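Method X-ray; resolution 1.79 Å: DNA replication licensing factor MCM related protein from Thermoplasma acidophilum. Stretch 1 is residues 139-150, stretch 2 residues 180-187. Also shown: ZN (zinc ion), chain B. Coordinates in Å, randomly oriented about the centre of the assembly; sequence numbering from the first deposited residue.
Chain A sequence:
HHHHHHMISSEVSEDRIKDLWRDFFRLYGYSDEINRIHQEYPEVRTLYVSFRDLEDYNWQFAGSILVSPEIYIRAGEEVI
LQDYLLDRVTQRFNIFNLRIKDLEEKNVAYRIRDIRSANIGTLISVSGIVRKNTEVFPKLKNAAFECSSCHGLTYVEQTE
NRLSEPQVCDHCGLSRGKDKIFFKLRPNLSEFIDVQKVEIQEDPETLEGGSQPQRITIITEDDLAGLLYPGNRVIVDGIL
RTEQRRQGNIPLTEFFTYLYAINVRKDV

Stretch 1 (139-150) KLKNAAFECSSC
Stretch 2, residues 180-187: KIFFKLRP

The strand leading to Cys147 and the strand beginning at Phe183 run antiparallel, their N-to-C directions 142° apart and their axes approaching to 4.3 Å; the two stretches bury 713 Å² between them, both sides summed. The register pairs Phe145 with Leu185, Glu146 with Lys184 and Cys147 with Phe183, at CA-CA distances of 4.6, 4.9 and 5.0 Å. All are extended, with phi from -120° to -64° and psi from 118° to 136°.

Backbone hydrogen bonds fix this register. Glu146 N donates to Lys184 O (2.8 Å, 173°) and Lys184 N to Glu146 O (3.0 Å, 167°); Arg186 N reaches Ala144 O (2.8 Å, 161°). Beyond the strands, Ser148 turns to helical phi/psi (-66/-19), and its N makes a weak bond to Phe182 O (3.0 Å, 133°). Its p rotamer (chi1 57°) brings OG to accept from Phe182 N at 2.9 Å, so a short hydroxyl side chain continues the backbone pairing.

Apolar contacts gather on the face carrying Phe145, Leu185, Cys147 and Phe183. Phe145 (m, chi2 -86°) and Phe183 (m, chi2 -82°) are buried, Phe145 CD1 lying 4.0 Å from Phe183 CB. Leu185 (t, p) sets CD1 over the Phe145 ring, 4.1 Å from its centroid, and 3.8 Å from Ala143 CB, an apolar contact. Separately, Phe182 (p, chi2 89°) folds its ring back beneath Ser148 CB, 3.4 Å from the centroid and 8° off the normal.

Glu146 and Lys184 point to the other face, and the side chain of Arg186 joins them there through Glu146 OE1. Extended Glu146 (t, t) forms salt bridges from OE1 to Lys184 NZ (3.4 Å; Lys184 t, t, p, t) and Arg186 NH1 (2.6 Å); the latter's hydrogen bond is weak, at 120°. Arg186 curls through three m torsions to reach it.

Metal coordination anchors the strand end: Cys147 SG (t) and Cys150 SG (p) each lie 2.3 Å from ZN. Ser149 N and Cys150 N donate to Cys147 SG at 3.3 and 3.5 Å, while Ile181 CD1 packs 4.0 Å from Cys147 SG.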

# COMPACT_ATOMS: atom_id res chain seq x y z
N LYS A 139 -8.99 5.39 -7.52
CA LYS A 139 -8.54 6.28 -6.46
C LYS A 139 -7.27 6.99 -6.91
O LYS A 139 -6.37 6.37 -7.47
CB LYS A 139 -8.27 5.49 -5.17
CG LYS A 139 -7.47 6.27 -4.13
CD LYS A 139 -6.75 5.34 -3.17
CE LYS A 139 -5.49 5.98 -2.62
NZ LYS A 139 -4.62 4.99 -1.92
N LEU A 140 -7.22 8.29 -6.66
CA LEU A 140 -6.06 9.09 -6.99
C LEU A 140 -4.85 8.59 -6.20
O LEU A 140 -4.92 8.48 -4.98
CB LEU A 140 -6.35 10.55 -6.66
CG LEU A 140 -5.37 11.62 -7.12
CD1 LEU A 140 -5.23 11.61 -8.63
CD2 LEU A 140 -5.86 12.98 -6.63
N LYS A 141 -3.76 8.27 -6.90
CA LYS A 141 -2.58 7.71 -6.24
C LYS A 141 -1.40 8.66 -6.33
O LYS A 141 -0.80 9.01 -5.31
CB LYS A 141 -2.22 6.36 -6.86
CG LYS A 141 -1.03 5.68 -6.20
CD LYS A 141 -1.32 5.35 -4.74
CE LYS A 141 -0.13 4.68 -4.07
NZ LYS A 141 0.23 3.39 -4.72
N ASN A 142 -1.04 9.06 -7.54
CA ASN A 142 -0.04 10.10 -7.72
C ASN A 142 -0.69 11.30 -8.39
O ASN A 142 -1.00 11.26 -9.58
CB ASN A 142 1.15 9.59 -8.54
CG ASN A 142 2.38 10.46 -8.38
OD1 ASN A 142 2.50 11.21 -7.41
ND2 ASN A 142 3.30 10.36 -9.32
N ALA A 143 -0.91 12.35 -7.61
CA ALA A 143 -1.69 13.50 -8.07
C ALA A 143 -0.81 14.59 -8.68
O ALA A 143 0.15 15.04 -8.06
CB ALA A 143 -2.49 14.07 -6.92
N ALA A 144 -1.17 15.02 -9.89
CA ALA A 144 -0.49 16.12 -10.56
C ALA A 144 -1.11 17.45 -10.15
O ALA A 144 -2.31 17.64 -10.28
CB ALA A 144 -0.57 15.94 -12.07
N PHE A 145 -0.28 18.37 -9.68
CA PHE A 145 -0.74 19.71 -9.31
C PHE A 145 -0.02 20.77 -10.13
O PHE A 145 1.20 20.80 -10.20
CB PHE A 145 -0.49 19.97 -7.82
CG PHE A 145 -1.41 19.20 -6.91
CD1 PHE A 145 -2.66 19.70 -6.59
CD2 PHE A 145 -1.03 17.99 -6.38
CE1 PHE A 145 -3.51 19.00 -5.75
CE2 PHE A 145 -1.87 17.28 -5.54
CZ PHE A 145 -3.11 17.79 -5.22
N GLU A 146 -0.80 21.66 -10.75
CA GLU A 146 -0.22 22.71 -11.58
C GLU A 146 -0.05 24.01 -10.81
O GLU A 146 -1.00 24.52 -10.20
CB GLU A 146 -1.09 22.95 -12.82
CG GLU A 146 -0.60 24.09 -13.70
CD GLU A 146 -1.43 24.26 -14.96
OE1 GLU A 146 -2.34 23.44 -15.19
OE2 GLU A 146 -1.17 25.22 -15.71
N CYS A 147 1.17 24.54 -10.83
CA CYS A 147 1.51 25.77 -10.11
C CYS A 147 0.87 26.98 -10.79
O CYS A 147 0.99 27.16 -12.00
CB CYS A 147 3.03 25.94 -10.07
SG CYS A 147 3.58 27.51 -9.33
N SER A 148 0.21 27.82 -10.00
CA SER A 148 -0.45 29.00 -10.54
C SER A 148 0.55 30.01 -11.10
O SER A 148 0.19 30.87 -11.90
CB SER A 148 -1.32 29.67 -9.47
OG SER A 148 -0.56 30.01 -8.32
N SER A 149 1.81 29.89 -10.70
CA SER A 149 2.84 30.83 -11.13
C SER A 149 3.58 30.37 -12.38
O SER A 149 3.50 31.01 -13.42
CB SER A 149 3.83 31.08 -9.99
OG SER A 149 4.79 32.06 -10.37
N CYS A 150 4.29 29.25 -12.28
CA CYS A 150 5.10 28.76 -13.39
C CYS A 150 4.37 27.70 -14.22
O CYS A 150 4.85 27.29 -15.27
CB CYS A 150 6.42 28.17 -12.87
SG CYS A 150 6.24 26.63 -11.94
N LYS A 180 1.73 32.95 -1.68
CA LYS A 180 0.29 33.03 -1.94
C LYS A 180 -0.13 32.36 -3.25
O LYS A 180 -1.22 32.63 -3.75
CB LYS A 180 -0.16 34.49 -1.96
CG LYS A 180 0.09 35.23 -0.65
CD LYS A 180 -0.13 36.73 -0.81
CE LYS A 180 -1.52 37.04 -1.36
NZ LYS A 180 -2.61 36.54 -0.48
N ILE A 181 0.71 31.49 -3.79
CA ILE A 181 0.35 30.76 -5.00
C ILE A 181 -0.66 29.68 -4.67
O ILE A 181 -0.83 29.32 -3.50
CB ILE A 181 1.58 30.10 -5.67
CG1 ILE A 181 2.16 29.01 -4.77
CG2 ILE A 181 2.63 31.15 -6.01
CD1 ILE A 181 3.26 28.20 -5.43
N PHE A 182 -1.35 29.16 -5.69
CA PHE A 182 -2.30 28.07 -5.49
C PHE A 182 -2.06 26.96 -6.51
O PHE A 182 -1.53 27.20 -7.60
CB PHE A 182 -3.74 28.59 -5.59
CG PHE A 182 -4.07 29.23 -6.90
CD1 PHE A 182 -4.55 28.47 -7.96
CD2 PHE A 182 -3.91 30.60 -7.08
CE1 PHE A 182 -4.85 29.06 -9.17
CE2 PHE A 182 -4.22 31.19 -8.29
CZ PHE A 182 -4.69 30.43 -9.33
N PHE A 183 -2.46 25.75 -6.15
CA PHE A 183 -2.24 24.59 -7.01
C PHE A 183 -3.55 24.05 -7.58
O PHE A 183 -4.55 23.93 -6.87
CB PHE A 183 -1.53 23.49 -6.22
CG PHE A 183 -0.11 23.83 -5.87
CD1 PHE A 183 0.91 23.65 -6.79
CD2 PHE A 183 0.21 24.33 -4.62
CE1 PHE A 183 2.22 23.97 -6.47
CE2 PHE A 183 1.52 24.64 -4.29
CZ PHE A 183 2.52 24.46 -5.22
N LYS A 184 -3.53 23.72 -8.86
CA LYS A 184 -4.70 23.17 -9.55
C LYS A 184 -4.49 21.69 -9.85
O LYS A 184 -3.58 21.33 -10.58
CB LYS A 184 -4.93 23.93 -10.86
CG LYS A 184 -6.13 23.43 -11.66
CD LYS A 184 -6.34 24.25 -12.92
CE LYS A 184 -5.35 23.86 -14.01
NZ LYS A 184 -5.50 24.68 -15.25
N LEU A 185 -5.35 20.85 -9.27
CA LEU A 185 -5.28 19.41 -9.52
C LEU A 185 -5.57 19.11 -10.99
O LEU A 185 -6.51 19.65 -11.57
CB LEU A 185 -6.29 18.67 -8.62
CG LEU A 185 -6.34 17.14 -8.74
CD1 LEU A 185 -5.04 16.51 -8.26
CD2 LEU A 185 -7.52 16.60 -7.95
N ARG A 186 -4.74 18.26 -11.58
CA ARG A 186 -4.88 17.87 -12.98
C ARG A 186 -5.09 16.36 -13.09
O ARG A 186 -4.14 15.61 -13.28
CB ARG A 186 -3.63 18.26 -13.77
CG ARG A 186 -3.28 19.73 -13.69
CD ARG A 186 -4.28 20.58 -14.46
NE ARG A 186 -4.39 20.15 -15.85
CZ ARG A 186 -3.50 20.45 -16.80
NH1 ARG A 186 -2.43 21.18 -16.51
NH2 ARG A 186 -3.69 20.01 -18.04
N PRO A 187 -6.35 15.91 -12.97
CA PRO A 187 -6.66 14.48 -12.96
C PRO A 187 -6.15 13.73 -14.19
O PRO A 187 -5.67 12.60 -14.07
CB PRO A 187 -8.19 14.45 -12.91
CG PRO A 187 -8.58 15.77 -12.32
CD PRO A 187 -7.56 16.74 -12.83
ZN ZN B . 5.83 27.00 -9.73